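Local coordinates for serine protease inhibitor (Thermoanaerobacter tengcongensis, PDB 2PEF), which probably inhibits serine proteases as a member of the serpin family and is captured here in its latent state, at residues D15-L20 / I33-A38; N135-K140 / Y159-V164; S199-Y204 / V214-K219; P264-E269 / G367-L372. One frame throughout, in Å; residues are numbered along the deposited sequence.

Interaction 1 of 4, residues D15-L20 / I33-A38; sequences DFSIEL and ISPLSA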
loop_
_atom_site.group_PDB
_atom_site.type_symbol
_atom_site.label_atom_id
_atom_site.label_comp_id
_atom_site.label_asym_id
_atom_site.label_seq_id
_atom_site.Cartn_x
_atom_site.Cartn_y
_atom_site.Cartn_z
ATOM N N ASP A 15 -1.151 13.318 -2.008
ATOM C CA ASP A 15 0.238 13.774 -1.857
ATOM C C ASP A 15 1.101 12.768 -1.092
ATOM O O ASP A 15 2.202 12.431 -1.532
ATOM C CB ASP A 15 0.300 15.156 -1.196
ATOM C CG ASP A 15 0.212 16.299 -2.203
ATOM O OD1 ASP A 15 0.072 16.035 -3.416
ATOM O OD2 ASP A 15 0.289 17.473 -1.782
ATOM N N PHE A 16 0.602 12.295 0.050
ATOM C CA PHE A 16 1.296 11.263 0.827
ATOM C C PHE A 16 1.535 10.014 -0.015
ATOM O O PHE A 16 2.640 9.462 -0.024
ATOM C CB PHE A 16 0.499 10.889 2.080
ATOM C CG PHE A 16 0.968 9.618 2.744
ATOM C CD1 PHE A 16 2.035 9.637 3.639
ATOM C CD2 PHE A 16 0.342 8.401 2.474
ATOM C CE1 PHE A 16 2.468 8.457 4.248
ATOM C CE2 PHE A 16 0.768 7.226 3.078
ATOM C CZ PHE A 16 1.828 7.253 3.967
ATOM N N SER A 17 0.486 9.580 -0.709
ATOM C CA SER A 17 0.517 8.363 -1.513
ATOM C C SER A 17 1.582 8.422 -2.601
ATOM O O SER A 17 2.367 7.480 -2.762
ATOM C CB SER A 17 -0.862 8.095 -2.127
ATOM O OG SER A 17 -1.809 7.799 -1.109
ATOM N N ILE A 18 1.615 9.531 -3.340
ATOM C CA ILE A 18 2.566 9.691 -4.443
ATOM C C ILE A 18 3.994 9.931 -3.946
ATOM O O ILE A 18 4.950 9.420 -4.530
ATOM C CB ILE A 18 2.093 10.771 -5.462
ATOM C CG1 ILE A 18 0.759 10.353 -6.103
ATOM C CG2 ILE A 18 3.154 11.037 -6.539
ATOM C CD1 ILE A 18 0.764 8.982 -6.806
ATOM N N GLU A 19 4.144 10.679 -2.856
ATOM C CA GLU A 19 5.473 10.861 -2.268
ATOM C C GLU A 19 6.022 9.532 -1.748
ATOM O O GLU A 19 7.202 9.223 -1.928
ATOM C CB GLU A 19 5.472 11.924 -1.168
ATOM C CG GLU A 19 5.260 13.350 -1.676
ATOM C CD GLU A 19 6.229 13.747 -2.783
ATOM O OE1 GLU A 19 7.452 13.619 -2.577
ATOM O OE2 GLU A 19 5.761 14.185 -3.860
ATOM N N LEU A 20 5.155 8.737 -1.121
ATOM C CA LEU A 20 5.529 7.395 -0.688
ATOM C C LEU A 20 5.957 6.541 -1.884
ATOM O O LEU A 20 7.041 5.958 -1.873
ATOM C CB LEU A 20 4.373 6.727 0.068
ATOM C CG LEU A 20 4.670 5.456 0.862
ATOM C CD1 LEU A 20 5.676 5.719 1.984
ATOM C CD2 LEU A 20 3.376 4.878 1.425
ATOM N N ILE A 33 3.423 -0.810 -3.834
ATOM C CA ILE A 33 3.097 -0.389 -2.479
ATOM C C ILE A 33 1.601 -0.158 -2.338
ATOM O O ILE A 33 0.907 0.112 -3.322
ATOM C CB ILE A 33 3.893 0.864 -2.014
ATOM C CG1 ILE A 33 3.469 2.119 -2.779
ATOM C CG2 ILE A 33 5.413 0.619 -2.099
ATOM C CD1 ILE A 33 3.713 3.401 -2.004
ATOM N N SER A 34 1.114 -0.310 -1.111
ATOM C CA SER A 34 -0.224 0.130 -0.748
ATOM C C SER A 34 -0.115 1.321 0.183
ATOM O O SER A 34 0.208 1.159 1.368
ATOM C CB SER A 34 -1.012 -0.983 -0.063
ATOM O OG SER A 34 -2.249 -0.497 0.411
ATOM N N PRO A 35 -0.366 2.529 -0.347
ATOM C CA PRO A 35 -0.347 3.722 0.493
ATOM C C PRO A 35 -1.366 3.625 1.625
ATOM O O PRO A 35 -1.084 4.072 2.734
ATOM C CB PRO A 35 -0.707 4.842 -0.484
ATOM C CG PRO A 35 -0.331 4.314 -1.823
ATOM C CD PRO A 35 -0.645 2.858 -1.758
ATOM N N LEU A 36 -2.525 3.027 1.347
ATOM C CA LEU A 36 -3.563 2.831 2.359
ATOM C C LEU A 36 -3.033 2.036 3.550
ATOM O O LEU A 36 -3.194 2.449 4.691
ATOM C CB LEU A 36 -4.792 2.129 1.768
ATOM C CG LEU A 36 -5.958 1.841 2.725
ATOM C CD1 LEU A 36 -6.516 3.121 3.359
ATOM C CD2 LEU A 36 -7.049 1.071 1.995
ATOM N N SER A 37 -2.402 0.900 3.269
ATOM C CA SER A 37 -1.832 0.058 4.315
ATOM C C SER A 37 -0.785 0.793 5.152
ATOM O O SER A 37 -0.788 0.704 6.382
ATOM C CB SER A 37 -1.231 -1.209 3.704
ATOM O OG SER A 37 -0.601 -1.997 4.697
ATOM N N ALA A 38 0.103 1.522 4.480
ATOM C CA ALA A 38 1.147 2.285 5.158
ATOM C C ALA A 38 0.550 3.370 6.044
ATOM O O ALA A 38 0.931 3.499 7.213
ATOM C CB ALA A 38 2.111 2.881 4.152
#
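The F16 ring meets P35 and A38 with its edge. CE2 lies 3.7 Å from P35 O, which sits in the plane of the ring. The CB of A38 is also near that plane, beside CZ, at a looser 4.4 Å. The proline ring meets S17 through CB and CG. Its CB is 3.2 Å from S17 OG and 3.6 Å from S17 CB. The S17 hydroxyl hydrogen-bonds to T13 O, one turn back, and only packs on the proline ring. L20 adds the main apolar part. Its CG, anti to the backbone N (chi1 -167°), packs on I33 CD1 at 3.7 Å, and CD2 packs there too. CD2 also reaches A38 CB at 3.6 Å, so one methyl bridges the residues before and after the helix start. The L20 and I33 side chains cross obliquely. No hydrogen bond joins the segments. S34 caps the second helix: its OG accepts from S37 N at 3.2 Å, nearly straight at 166°. S34 OG also bonds to I364 O. The contact packs helix 7-22 against the first turn of helix 35-46 in the buried interior. I33 pairs with I366 of strand 362-372, and I18 touches the same residue. From the other helix, S37 OG bonds to T329 on strand 322-331.

Interaction 2 of 4, residues N135-K140 / Y159-V164; sequences NWVKSK and YLINAV
K140 and A163 bring the two backbones closest, with their CA atoms 6.2 Å apart. The end of the helix runs almost along the strand: the short axes differ by 25° and approach to 8.6 Å. The contact is apolar, with no hydrogen bond. W136 carries much of it. Its CG is anti to the backbone N (chi1 -173°), and the far corner of the indole, CZ3, lies 3.7 Å from I161 CG2. A163 CB is 4.2 Å from W136 CZ3. Both methyls approach the indole obliquely. V137 CG1 meets I161 CG2 at 4.2 Å, the two chains crossing at about a right angle. K140 meets A163 methylene to methyl, CB to CB at 3.9 Å. Its CG lies over the centre of one W136 indole face, 3.6 Å above the plane, and the rest of the lysine leads away. The NE1 of W136 is bonded to D119 OD2. I161 also touches V328 and S330 of strand 322-331. A helix packed on the large central sheet, nearly in line with the strand beneath, is a serpin hallmark. Strand 322-331, between 158-169 and 310-318, is consistent with the inserted reactive-centre loop of a latent serpin.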
loop_
_atom_site.group_PDB
_atom_site.type_symbol
_atom_site.label_atom_id
_atom_site.label_comp_id
_atom_site.label_asym_id
_atom_site.label_seq_id
_atom_site.Cartn_x
_atom_site.Cartn_y
_atom_site.Cartn_z
ATOM N N ASN A 135 0.390 -16.298 11.266
ATOM C CA ASN A 135 -0.947 -16.842 11.031
ATOM C C ASN A 135 -1.993 -15.745 10.853
ATOM O O ASN A 135 -2.902 -15.869 10.020
ATOM C CB ASN A 135 -1.339 -17.817 12.141
ATOM C CG ASN A 135 -0.658 -19.160 11.989
ATOM O OD1 ASN A 135 -0.528 -19.679 10.876
ATOM N ND2 ASN A 135 -0.217 -19.732 13.102
ATOM N N TRP A 136 -1.828 -14.660 11.610
ATOM C CA TRP A 136 -2.709 -13.510 11.511
ATOM C C TRP A 136 -2.557 -12.844 10.146
ATOM O O TRP A 136 -3.545 -12.641 9.455
ATOM C CB TRP A 136 -2.435 -12.518 12.648
ATOM C CG TRP A 136 -3.409 -11.383 12.722
ATOM C CD1 TRP A 136 -4.575 -11.348 13.434
ATOM C CD2 TRP A 136 -3.298 -10.108 12.075
ATOM N NE1 TRP A 136 -5.196 -10.137 13.268
ATOM C CE2 TRP A 136 -4.435 -9.356 12.439
ATOM C CE3 TRP A 136 -2.349 -9.531 11.222
ATOM C CZ2 TRP A 136 -4.653 -8.054 11.975
ATOM C CZ3 TRP A 136 -2.566 -8.231 10.760
ATOM C CH2 TRP A 136 -3.708 -7.510 11.143
ATOM N N VAL A 137 -1.321 -12.546 9.744
ATOM C CA VAL A 137 -1.090 -11.924 8.430
ATOM C C VAL A 137 -1.541 -12.828 7.271
ATOM O O VAL A 137 -2.151 -12.352 6.309
ATOM C CB VAL A 137 0.373 -11.406 8.228
ATOM C CG1 VAL A 137 0.731 -10.359 9.279
ATOM C CG2 VAL A 137 1.383 -12.539 8.236
ATOM N N LYS A 138 -1.282 -14.128 7.388
ATOM C CA LYS A 138 -1.729 -15.084 6.379
ATOM C C LYS A 138 -3.251 -15.074 6.244
ATOM O O LYS A 138 -3.772 -15.097 5.133
ATOM C CB LYS A 138 -1.229 -16.497 6.691
ATOM C CG LYS A 138 -1.305 -17.451 5.512
ATOM C CD LYS A 138 -0.829 -18.851 5.883
ATOM C CE LYS A 138 -0.776 -19.748 4.658
ATOM N N SER A 139 -3.957 -15.042 7.376
ATOM C CA SER A 139 -5.425 -15.043 7.365
ATOM C C SER A 139 -5.996 -13.756 6.770
ATOM O O SER A 139 -6.910 -13.796 5.937
ATOM C CB SER A 139 -5.979 -15.243 8.778
ATOM O OG SER A 139 -7.394 -15.108 8.783
ATOM N N LYS A 140 -5.451 -12.622 7.203
ATOM C CA LYS A 140 -5.987 -11.312 6.829
ATOM C C LYS A 140 -5.658 -10.900 5.392
ATOM O O LYS A 140 -6.276 -9.976 4.849
ATOM C CB LYS A 140 -5.535 -10.234 7.826
ATOM C CG LYS A 140 -5.900 -10.507 9.287
ATOM C CD LYS A 140 -7.397 -10.689 9.489
ATOM C CE LYS A 140 -7.741 -10.829 10.959
ATOM N NZ LYS A 140 -9.145 -11.291 11.143
ATOM N N TYR A 159 4.437 -4.422 18.556
ATOM C CA TYR A 159 4.328 -4.325 17.109
ATOM C C TYR A 159 2.951 -3.776 16.748
ATOM O O TYR A 159 1.955 -4.085 17.407
ATOM C CB TYR A 159 4.483 -5.693 16.445
ATOM C CG TYR A 159 5.761 -6.456 16.722
ATOM C CD1 TYR A 159 5.733 -7.842 16.861
ATOM C CD2 TYR A 159 6.994 -5.809 16.827
ATOM C CE1 TYR A 159 6.890 -8.566 17.100
ATOM C CE2 TYR A 159 8.161 -6.527 17.067
ATOM C CZ TYR A 159 8.098 -7.905 17.200
ATOM O OH TYR A 159 9.239 -8.625 17.439
ATOM N N LEU A 160 2.908 -2.976 15.688
ATOM C CA LEU A 160 1.654 -2.527 15.098
ATOM C C LEU A 160 1.654 -3.010 13.655
ATOM O O LEU A 160 2.644 -2.851 12.942
ATOM C CB LEU A 160 1.523 -1.001 15.163
ATOM C CG LEU A 160 1.634 -0.351 16.550
ATOM C CD1 LEU A 160 3.093 -0.035 16.912
ATOM C CD2 LEU A 160 0.799 0.915 16.621
ATOM N N ILE A 161 0.552 -3.619 13.236
ATOM C CA ILE A 161 0.482 -4.241 11.917
ATOM C C ILE A 161 -0.838 -3.921 11.237
ATOM O O ILE A 161 -1.903 -4.030 11.847
ATOM C CB ILE A 161 0.658 -5.790 11.983
ATOM C CG1 ILE A 161 1.953 -6.166 12.715
ATOM C CG2 ILE A 161 0.651 -6.392 10.571
ATOM C CD1 ILE A 161 2.072 -7.631 13.083
ATOM N N ASN A 162 -0.756 -3.517 9.973
ATOM C CA ASN A 162 -1.933 -3.444 9.119
ATOM C C ASN A 162 -1.847 -4.446 7.973
ATOM O O ASN A 162 -0.764 -4.705 7.456
ATOM C CB ASN A 162 -2.097 -2.038 8.553
ATOM C CG ASN A 162 -3.093 -1.988 7.413
ATOM O OD1 ASN A 162 -2.735 -2.212 6.261
ATOM N ND2 ASN A 162 -4.355 -1.720 7.734
ATOM N N ALA A 163 -2.997 -4.990 7.584
ATOM C CA ALA A 163 -3.118 -5.798 6.374
ATOM C C ALA A 163 -4.277 -5.322 5.505
ATOM O O ALA A 163 -5.339 -4.954 6.011
ATOM C CB ALA A 163 -3.279 -7.273 6.719
ATOM N N VAL A 164 -4.047 -5.314 4.194
ATOM C CA VAL A 164 -5.074 -4.997 3.202
ATOM C C VAL A 164 -5.153 -6.157 2.214
ATOM O O VAL A 164 -4.117 -6.635 1.737
ATOM C CB VAL A 164 -4.750 -3.674 2.453
ATOM C CG1 VAL A 164 -5.700 -3.460 1.266
ATOM C CG2 VAL A 164 -4.825 -2.498 3.391
#

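Interaction 3 of 4, residues S199-Y204 / V214-K219; sequences SEENLY and VKPYAK
S199 starts the contact, its CB 4.1 Å from K215 NZ. Its OG, placed between the backbone N and the carbonyl carbon (chi1 62°), donates to E201 OE2 at 2.7 Å on the anti lone pair. E201 is the centre. Its chain bends at chi2 (-55°), and CD lies against K215 CG and CB. K215 NZ closes a salt bridge to the same OE2 at 2.8 Å, using the syn lone pair. The lysine is extended up to CE and bends at its last torsion, and its CD lies 3.2 Å from E201 OE2. OE1 lies near P216 CD and accepts from two waters. One of these also donates to V214 O and accepts from N202 N. The other is only weakly linked to K215 NZ. An alanine in place of E201 would probably leave the K215 ammonium without its charged partner, the S199 hydroxyl without this acceptor, and both waters without their OE1 bond. At N202 the chain turns a corner, from strand 191-201 into the hairpin of 203-207 and 210-216. L203 O then accepts from V214 N at 3.2 Å with an N-H...O angle of 153°. The donor stands above the carbonyl plane. L203 CD1 packs on V214 CB at 3.8 Å, the two chains crossing. L203 N is buried with no partner in the model. The chemistry is thus mixed: a charge pair before the corner, a water at it, and a backbone bond with an apolar pair after it. Two donors on OE2 would be expected to keep E201 ionised.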
loop_
_atom_site.group_PDB
_atom_site.type_symbol
_atom_site.label_atom_id
_atom_site.label_comp_id
_atom_site.label_asym_id
_atom_site.label_seq_id
_atom_site.Cartn_x
_atom_site.Cartn_y
_atom_site.Cartn_z
ATOM N N SER A 199 -8.340 -6.010 -24.645
ATOM C CA SER A 199 -9.669 -5.501 -24.331
ATOM C C SER A 199 -9.956 -4.183 -25.036
ATOM O O SER A 199 -9.050 -3.523 -25.557
ATOM C CB SER A 199 -9.821 -5.309 -22.821
ATOM O OG SER A 199 -8.886 -4.357 -22.347
ATOM N N GLU A 200 -11.233 -3.815 -25.056
ATOM C CA GLU A 200 -11.633 -2.472 -25.428
ATOM C C GLU A 200 -11.944 -1.720 -24.155
ATOM O O GLU A 200 -12.773 -2.157 -23.352
ATOM C CB GLU A 200 -12.872 -2.488 -26.313
ATOM C CG GLU A 200 -12.615 -2.929 -27.729
ATOM C CD GLU A 200 -13.894 -3.152 -28.501
ATOM O OE1 GLU A 200 -14.977 -2.750 -28.012
ATOM O OE2 GLU A 200 -13.811 -3.730 -29.602
ATOM N N GLU A 201 -11.271 -0.594 -23.965
ATOM C CA GLU A 201 -11.537 0.245 -22.803
ATOM C C GLU A 201 -12.105 1.585 -23.238
ATOM O O GLU A 201 -12.013 1.951 -24.411
ATOM C CB GLU A 201 -10.282 0.402 -21.938
ATOM C CG GLU A 201 -9.706 -0.921 -21.417
ATOM C CD GLU A 201 -10.707 -1.785 -20.651
ATOM O OE1 GLU A 201 -11.684 -1.256 -20.061
ATOM O OE2 GLU A 201 -10.500 -3.015 -20.640
ATOM N N ASN A 202 -12.722 2.300 -22.299
ATOM C CA ASN A 202 -13.447 3.519 -22.632
ATOM C C ASN A 202 -12.978 4.776 -21.904
ATOM O O ASN A 202 -13.642 5.816 -21.935
ATOM C CB ASN A 202 -14.949 3.282 -22.480
ATOM C CG ASN A 202 -15.491 2.405 -23.584
ATOM O OD1 ASN A 202 -15.690 2.864 -24.708
ATOM N ND2 ASN A 202 -15.713 1.130 -23.278
ATOM N N LEU A 203 -11.806 4.672 -21.282
ATOM C CA LEU A 203 -11.141 5.811 -20.675
ATOM C C LEU A 203 -9.693 5.792 -21.113
ATOM O O LEU A 203 -8.986 4.807 -20.888
ATOM C CB LEU A 203 -11.237 5.757 -19.151
ATOM C CG LEU A 203 -12.564 6.159 -18.509
ATOM C CD1 LEU A 203 -12.439 6.041 -17.005
ATOM C CD2 LEU A 203 -12.991 7.578 -18.899
ATOM N N TYR A 204 -9.275 6.877 -21.762
ATOM C CA TYR A 204 -7.938 7.004 -22.324
ATOM C C TYR A 204 -7.139 8.054 -21.571
ATOM O O TYR A 204 -7.543 9.218 -21.492
ATOM C CB TYR A 204 -8.041 7.404 -23.792
ATOM C CG TYR A 204 -6.727 7.477 -24.546
ATOM C CD1 TYR A 204 -5.855 6.384 -24.595
ATOM C CD2 TYR A 204 -6.380 8.626 -25.254
ATOM C CE1 TYR A 204 -4.659 6.450 -25.313
ATOM C CE2 TYR A 204 -5.190 8.701 -25.971
ATOM C CZ TYR A 204 -4.335 7.614 -25.999
ATOM O OH TYR A 204 -3.163 7.710 -26.720
ATOM N N VAL A 214 -7.895 3.236 -18.288
ATOM C CA VAL A 214 -8.503 2.860 -17.019
ATOM C C VAL A 214 -9.504 1.740 -17.317
ATOM O O VAL A 214 -10.363 1.876 -18.199
ATOM C CB VAL A 214 -9.204 4.062 -16.343
ATOM C CG1 VAL A 214 -9.705 3.700 -14.943
ATOM C CG2 VAL A 214 -8.280 5.272 -16.277
ATOM N N LYS A 215 -9.351 0.623 -16.614
ATOM C CA LYS A 215 -10.218 -0.541 -16.787
ATOM C C LYS A 215 -10.959 -0.838 -15.490
ATOM O O LYS A 215 -10.327 -1.027 -14.450
ATOM C CB LYS A 215 -9.403 -1.761 -17.229
ATOM C CG LYS A 215 -10.215 -3.051 -17.325
ATOM C CD LYS A 215 -9.399 -4.205 -17.920
ATOM C CE LYS A 215 -10.285 -5.425 -18.203
ATOM N NZ LYS A 215 -11.449 -5.118 -19.093
ATOM N N PRO A 216 -12.305 -0.885 -15.544
ATOM C CA PRO A 216 -13.105 -1.084 -14.335
ATOM C C PRO A 216 -13.196 -2.533 -13.844
ATOM O O PRO A 216 -13.243 -3.472 -14.649
ATOM C CB PRO A 216 -14.491 -0.613 -14.766
ATOM C CG PRO A 216 -14.548 -0.932 -16.229
ATOM C CD PRO A 216 -13.150 -0.725 -16.747
ATOM N N TYR A 217 -13.203 -2.704 -12.524
ATOM C CA TYR A 217 -13.586 -3.976 -11.917
ATOM C C TYR A 217 -15.101 -4.031 -11.777
ATOM O O TYR A 217 -15.783 -2.998 -11.813
ATOM C CB TYR A 217 -12.908 -4.172 -10.557
ATOM C CG TYR A 217 -11.406 -4.287 -10.659
ATOM C CD1 TYR A 217 -10.592 -3.189 -10.393
ATOM C CD2 TYR A 217 -10.799 -5.487 -11.052
ATOM C CE1 TYR A 217 -9.208 -3.279 -10.495
ATOM C CE2 TYR A 217 -9.413 -5.592 -11.158
ATOM C CZ TYR A 217 -8.626 -4.476 -10.887
ATOM O OH TYR A 217 -7.261 -4.549 -10.985
ATOM N N ALA A 218 -15.618 -5.248 -11.627
ATOM C CA ALA A 218 -17.050 -5.482 -11.476
ATOM C C ALA A 218 -17.642 -4.554 -10.429
ATOM O O ALA A 218 -17.057 -4.380 -9.354
ATOM C CB ALA A 218 -17.294 -6.928 -11.077
ATOM N N LYS A 219 -18.799 -3.974 -10.757
ATOM C CA LYS A 219 -19.556 -3.062 -9.874
ATOM C C LYS A 219 -18.972 -1.647 -9.758
ATOM O O LYS A 219 -19.547 -0.775 -9.087
ATOM C CB LYS A 219 -19.802 -3.697 -8.504
ATOM C CG LYS A 219 -20.566 -5.006 -8.611
ATOM C CD LYS A 219 -20.730 -5.709 -7.285
ATOM C CE LYS A 219 -21.184 -7.148 -7.516
ATOM N NZ LYS A 219 -21.261 -7.919 -6.248
HETATM O O HOH W 1 -12.778 1.173 -19.650
HETATM O O HOH W 2 -13.788 -3.068 -20.014
#

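Interaction 4 of 4, residues P264-E269 / G367-L372; sequences PKFKYE and GTVLSL
V369 puts its CG2 over the middle of the F266 ring, 3.8 Å from the centroid and 11° off the ring normal. This CH-pi contact joins two beta sheets of the serpin fold that pack with their strands nearly orthogonal. Strand 266-269, bonded to strand 310-318, crosses 367-372 at 105°, and 367-372 is bonded to strand 345-357. The sheets meet mainly through side chains, with no hydrogen bond between the segments. F266 and Y268 both carry CG between the backbone N and the carbonyl carbon (chi1 67° for each), and both reach V369. Y268 CE2 is 4.2 Å from V369 CG2, which lies obliquely to that ring. The tyrosine hydroxyl, OH, reaches beyond, to 3.2 Å from T368 O, and is hydrogen-bonded to S31 O. S31 also pairs with T368, so Y268 and strand 367-372 share this neighbour. G367 runs close by, its CA 4.4 Å from Y268 OH. A phenylalanine in place of Y268 would probably leave S31 O without this donor and loosen the hold on the loop that carries it. F353 meets the F266 ring, and Y268 and V369 also touch it. K265, whose CB points away from 367-372, has salt bridges from NZ to E195 and E320. At the other end of the crossing L372 splits its methyls: CD1 rests on P264 CB at 3.8 Å, and CD2 on F266 CB at 3.6 Å.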
loop_
_atom_site.group_PDB
_atom_site.type_symbol
_atom_site.label_atom_id
_atom_site.label_comp_id
_atom_site.label_asym_id
_atom_site.label_seq_id
_atom_site.Cartn_x
_atom_site.Cartn_y
_atom_site.Cartn_z
ATOM N N PRO A 264 -0.408 -7.399 -19.878
ATOM C CA PRO A 264 0.102 -8.748 -19.640
ATOM C C PRO A 264 -0.457 -9.314 -18.345
ATOM O O PRO A 264 -0.750 -8.560 -17.415
ATOM C CB PRO A 264 1.608 -8.529 -19.468
ATOM C CG PRO A 264 1.720 -7.126 -18.942
ATOM C CD PRO A 264 0.615 -6.365 -19.623
ATOM N N LYS A 265 -0.598 -10.632 -18.278
ATOM C CA LYS A 265 -0.780 -11.281 -16.986
ATOM C C LYS A 265 0.519 -11.073 -16.217
ATOM O O LYS A 265 1.613 -11.239 -16.773
ATOM C CB LYS A 265 -1.062 -12.769 -17.158
ATOM C CG LYS A 265 -2.370 -13.067 -17.861
ATOM C CD LYS A 265 -2.741 -14.539 -17.746
ATOM C CE LYS A 265 -3.945 -14.865 -18.614
ATOM N NZ LYS A 265 -4.243 -16.328 -18.630
ATOM N N PHE A 266 0.417 -10.685 -14.950
ATOM C CA PHE A 266 1.627 -10.545 -14.133
ATOM C C PHE A 266 1.393 -10.853 -12.666
ATOM O O PHE A 266 0.286 -10.691 -12.154
ATOM C CB PHE A 266 2.317 -9.183 -14.339
ATOM C CG PHE A 266 1.537 -7.998 -13.832
ATOM C CD1 PHE A 266 1.701 -7.551 -12.526
ATOM C CD2 PHE A 266 0.660 -7.312 -14.668
ATOM C CE1 PHE A 266 0.995 -6.450 -12.047
ATOM C CE2 PHE A 266 -0.055 -6.203 -14.195
ATOM C CZ PHE A 266 0.118 -5.773 -12.884
ATOM N N LYS A 267 2.458 -11.305 -12.011
ATOM C CA LYS A 267 2.419 -11.697 -10.615
ATOM C C LYS A 267 3.797 -11.482 -10.021
ATOM O O LYS A 267 4.799 -11.932 -10.584
ATOM C CB LYS A 267 2.017 -13.171 -10.490
ATOM C CG LYS A 267 1.838 -13.658 -9.064
ATOM C CD LYS A 267 1.545 -15.149 -9.021
ATOM N NZ LYS A 267 -2.310 -15.856 -8.043
ATOM N N TYR A 268 3.843 -10.790 -8.890
ATOM C CA TYR A 268 5.085 -10.583 -8.160
ATOM C C TYR A 268 4.847 -10.119 -6.726
ATOM O O TYR A 268 3.730 -9.734 -6.347
ATOM C CB TYR A 268 6.018 -9.606 -8.895
ATOM C CG TYR A 268 5.507 -8.183 -8.979
ATOM C CD1 TYR A 268 5.794 -7.256 -7.977
ATOM C CD2 TYR A 268 4.744 -7.764 -10.068
ATOM C CE1 TYR A 268 5.323 -5.945 -8.057
ATOM C CE2 TYR A 268 4.275 -6.461 -10.162
ATOM C CZ TYR A 268 4.566 -5.559 -9.156
ATOM O OH TYR A 268 4.094 -4.274 -9.255
ATOM N N GLU A 269 5.921 -10.181 -5.945
ATOM C CA GLU A 269 5.953 -9.733 -4.561
ATOM C C GLU A 269 6.978 -8.613 -4.429
ATOM O O GLU A 269 7.893 -8.504 -5.250
ATOM C CB GLU A 269 6.336 -10.893 -3.643
ATOM C CG GLU A 269 5.390 -12.087 -3.707
ATOM C CD GLU A 269 5.914 -13.302 -2.953
ATOM O OE1 GLU A 269 7.150 -13.505 -2.909
ATOM O OE2 GLU A 269 5.086 -14.062 -2.408
ATOM N N GLY A 367 2.143 0.724 -8.388
ATOM C CA GLY A 367 3.370 -0.008 -8.681
ATOM C C GLY A 367 3.926 0.140 -10.076
ATOM O O GLY A 367 3.421 0.916 -10.888
ATOM N N THR A 368 4.989 -0.612 -10.339
ATOM C CA THR A 368 5.658 -0.587 -11.632
ATOM C C THR A 368 5.840 -2.004 -12.131
ATOM O O THR A 368 6.094 -2.916 -11.342
ATOM C CB THR A 368 7.052 0.073 -11.551
ATOM O OG1 THR A 368 7.832 -0.570 -10.535
ATOM C CG2 THR A 368 6.941 1.557 -11.230
ATOM N N VAL A 369 5.695 -2.190 -13.439
ATOM C CA VAL A 369 6.042 -3.462 -14.046
ATOM C C VAL A 369 7.193 -3.209 -15.010
ATOM O O VAL A 369 6.996 -2.665 -16.100
ATOM C CB VAL A 369 4.851 -4.127 -14.769
ATOM C CG1 VAL A 369 5.309 -5.394 -15.507
ATOM C CG2 VAL A 369 3.744 -4.459 -13.779
ATOM N N LEU A 370 8.393 -3.578 -14.573
ATOM C CA LEU A 370 9.600 -3.427 -15.383
ATOM C C LEU A 370 9.921 -4.746 -16.070
ATOM O O LEU A 370 10.519 -4.770 -17.146
ATOM C CB LEU A 370 10.791 -2.987 -14.517
ATOM C CG LEU A 370 10.661 -1.747 -13.620
ATOM C CD1 LEU A 370 11.980 -1.460 -12.917
ATOM C CD2 LEU A 370 10.212 -0.534 -14.420
ATOM N N SER A 371 9.516 -5.843 -15.436
ATOM C CA SER A 371 9.834 -7.180 -15.924
ATOM C C SER A 371 8.696 -8.165 -15.694
ATOM O O SER A 371 7.791 -7.911 -14.897
ATOM C CB SER A 371 11.113 -7.699 -15.260
ATOM O OG SER A 371 12.253 -6.998 -15.722
ATOM N N LEU A 372 8.755 -9.280 -16.416
ATOM C CA LEU A 372 7.782 -10.359 -16.296
ATOM C C LEU A 372 8.513 -11.685 -16.108
ATOM O O LEU A 372 9.736 -11.754 -16.270
ATOM C CB LEU A 372 6.888 -10.416 -17.541
ATOM C CG LEU A 372 5.996 -9.218 -17.885
ATOM C CD1 LEU A 372 5.289 -9.436 -19.212
ATOM C CD2 LEU A 372 4.978 -8.941 -16.793
#

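Interaction 1 is nearest the chain centre and fully buried. It touches interaction 2 directly, through a probable S37 OG to N162 OD1 hydrogen bond and S37 CB packing on V164 CG2. Helix 35-46 and helix 127-140 thus both bear on strand 158-169. Interactions 1 and 4 do not touch, yet both use strand 362-372. Interactions 3 and 4 share strand 255-273 as a neighbour or member, with centres about 19 Å apart. Interactions 1, 2 and 4 have no hydrogen bond between their segments. Interaction 3, partly buried and farthest out, relies on a salt bridge, waters and one backbone hydrogen bond, with some apolar packing.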